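Local structure of outer membrane protein Omp121 (Bacteroides thetaiotaomicron, 5FQ8) at residues Ala315-Asn320 and Asn377-Glu382. The protein is an outer-membrane beta-barrel of the TonB-dependent receptor family that binds metal ions and probably takes up nutrients across the outer membrane. Residues are numbered along the deposited sequence; the frame is centred on the assembly and turned at random.
Sequences AYQKNN and NEYESE
Strands 306-320 and 376-394 are antiparallel neighbours in the transmembrane beta-barrel wall of this TonB-dependent receptor, and Ala315-Asn320 runs against Asn377-Glu382. Gln317-Ser381 and Asn319-Tyr379 are the hydrogen-bonded pairs; Ser381 N reaches Gln317 O at 2.9 Å, in the carbonyl plane. Tyr316, Lys318, Asn320, Glu378, Glu380 and Glu382 share one face of the wall. There the Tyr316 ring, its CG anti to the backbone N, slants across the extended chain of Glu380: CE1 lies 3.5 Å from Glu380 CG, and OH donates to Glu380 OE1 at 3.1 Å, from above the carboxylate plane. Asn320 lies alongside Glu378, giving OE1 a weak bond from ND2, while Lys318 NZ stays 4.3 Å from Glu378 OE1, too far for a salt bridge. Arg453 of the second subunit, another copy of this protein, forms salt bridges with Glu380 and Glu382, so this face meets that subunit. On the other face, with Gln317, Asn319, Tyr379 and Ser381, the Tyr379 ring stacks on Phe126 of the plug domain, so this face looks into the barrel. Asn319 OD1 sits at the ring edge of Tyr379; Gln317 NE2 donates to it at 2.5 Å, with OD1 close to the amide plane of Gln317 but NE2 above the carbonyl plane of Asn319.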
loop_
_atom_site.group_PDB
_atom_site.type_symbol
_atom_site.label_atom_id
_atom_site.label_comp_id
_atom_site.label_asym_id
_atom_site.label_seq_id
_atom_site.Cartn_x
_atom_site.Cartn_y
_atom_site.Cartn_z
ATOM N N ALA B 315 15.938 19.451 13.584
ATOM C CA ALA B 315 14.688 19.412 14.327
ATOM C C ALA B 315 14.088 18.024 14.231
ATOM O O ALA B 315 14.039 17.439 13.150
ATOM C CB ALA B 315 13.708 20.454 13.806
ATOM N N TYR B 316 13.651 17.503 15.366
ATOM C CA TYR B 316 12.925 16.252 15.446
ATOM C C TYR B 316 11.542 16.502 16.014
ATOM O O TYR B 316 11.355 17.395 16.834
ATOM C CB TYR B 316 13.640 15.268 16.324
ATOM C CG TYR B 316 12.885 14.000 16.564
ATOM C CD1 TYR B 316 13.005 12.926 15.688
ATOM C CD2 TYR B 316 12.066 13.857 17.664
ATOM C CE1 TYR B 316 12.324 11.759 15.900
ATOM C CE2 TYR B 316 11.377 12.691 17.883
ATOM C CZ TYR B 316 11.509 11.645 16.997
ATOM O OH TYR B 316 10.823 10.483 17.220
ATOM N N GLN B 317 10.569 15.702 15.588
ATOM C CA GLN B 317 9.301 15.693 16.295
ATOM C C GLN B 317 8.665 14.325 16.189
ATOM O O GLN B 317 8.824 13.634 15.192
ATOM C CB GLN B 317 8.352 16.770 15.775
ATOM C CG GLN B 317 7.757 16.544 14.430
ATOM C CD GLN B 317 6.948 17.734 13.991
ATOM O OE1 GLN B 317 7.495 18.745 13.563
ATOM N NE2 GLN B 317 5.640 17.629 14.110
ATOM N N LYS B 318 7.974 13.924 17.245
ATOM C CA LYS B 318 7.092 12.771 17.190
ATOM C C LYS B 318 5.728 13.195 17.697
ATOM O O LYS B 318 5.541 13.379 18.898
ATOM C CB LYS B 318 7.622 11.597 17.999
ATOM C CG LYS B 318 7.214 10.259 17.411
ATOM C CD LYS B 318 7.425 9.118 18.358
ATOM C CE LYS B 318 6.163 8.841 19.117
ATOM N NZ LYS B 318 6.374 7.899 20.240
ATOM N N ASN B 319 4.782 13.329 16.789
ATOM C CA ASN B 319 3.397 13.589 17.133
ATOM C C ASN B 319 2.598 12.300 17.175
ATOM O O ASN B 319 2.782 11.414 16.344
ATOM C CB ASN B 319 2.755 14.527 16.117
ATOM C CG ASN B 319 3.528 15.801 15.931
ATOM O OD1 ASN B 319 4.673 15.788 15.519
ATOM N ND2 ASN B 319 2.892 16.915 16.210
ATOM N N ASN B 320 1.719 12.205 18.155
ATOM C CA ASN B 320 0.634 11.238 18.193
ATOM C C ASN B 320 -0.639 12.027 18.424
ATOM O O ASN B 320 -0.639 12.989 19.190
ATOM C CB ASN B 320 0.801 10.207 19.301
ATOM C CG ASN B 320 1.986 9.307 19.094
ATOM O OD1 ASN B 320 3.086 9.621 19.518
ATOM N ND2 ASN B 320 1.768 8.172 18.465
ATOM N N ASN B 377 -2.261 6.794 15.124
ATOM C CA ASN B 377 -2.078 7.896 14.189
ATOM C C ASN B 377 -0.827 8.662 14.616
ATOM O O ASN B 377 -0.887 9.715 15.244
ATOM C CB ASN B 377 -3.296 8.808 14.130
ATOM C CG ASN B 377 -3.151 9.875 13.101
ATOM O OD1 ASN B 377 -2.196 9.889 12.336
ATOM N ND2 ASN B 377 -4.098 10.781 13.066
ATOM N N GLU B 378 0.326 8.144 14.225
ATOM C CA GLU B 378 1.610 8.654 14.672
ATOM C C GLU B 378 2.296 9.402 13.543
ATOM O O GLU B 378 2.026 9.163 12.372
ATOM C CB GLU B 378 2.481 7.502 15.161
ATOM C CG GLU B 378 3.751 7.908 15.861
ATOM C CD GLU B 378 4.568 6.727 16.284
ATOM O OE1 GLU B 378 4.086 5.944 17.121
ATOM O OE2 GLU B 378 5.689 6.581 15.766
ATOM N N TYR B 379 3.150 10.345 13.904
ATOM C CA TYR B 379 3.957 11.073 12.936
ATOM C C TYR B 379 5.332 11.281 13.536
ATOM O O TYR B 379 5.447 11.671 14.695
ATOM C CB TYR B 379 3.317 12.405 12.577
ATOM C CG TYR B 379 4.014 13.247 11.536
ATOM C CD1 TYR B 379 3.756 13.080 10.193
ATOM C CD2 TYR B 379 4.877 14.258 11.905
ATOM C CE1 TYR B 379 4.364 13.875 9.247
ATOM C CE2 TYR B 379 5.489 15.053 10.968
ATOM C CZ TYR B 379 5.230 14.856 9.639
ATOM O OH TYR B 379 5.841 15.645 8.703
ATOM N N GLU B 380 6.360 10.983 12.761
ATOM C CA GLU B 380 7.739 11.250 13.129
ATOM C C GLU B 380 8.385 12.030 12.002
ATOM O O GLU B 380 8.180 11.717 10.832
ATOM C CB GLU B 380 8.510 9.967 13.402
ATOM C CG GLU B 380 9.950 10.235 13.768
ATOM C CD GLU B 380 10.771 9.006 14.028
ATOM O OE1 GLU B 380 10.491 8.283 14.996
ATOM O OE2 GLU B 380 11.716 8.778 13.263
ATOM N N SER B 381 9.141 13.058 12.344
ATOM C CA SER B 381 9.715 13.939 11.339
ATOM C C SER B 381 11.158 14.263 11.690
ATOM O O SER B 381 11.494 14.416 12.862
ATOM C CB SER B 381 8.891 15.214 11.229
ATOM O OG SER B 381 9.594 16.222 10.548
ATOM N N GLU B 382 12.006 14.354 10.678
ATOM C CA GLU B 382 13.388 14.771 10.847
ATOM C C GLU B 382 13.658 15.896 9.871
ATOM O O GLU B 382 13.203 15.844 8.737
ATOM C CB GLU B 382 14.340 13.611 10.611
ATOM C CG GLU B 382 14.797 12.921 11.885
ATOM C CD GLU B 382 15.474 11.594 11.643
ATOM O OE1 GLU B 382 14.818 10.669 11.115
ATOM O OE2 GLU B 382 16.668 11.485 11.986
HETATM O O HOH W 1 11.512 17.795 12.148
#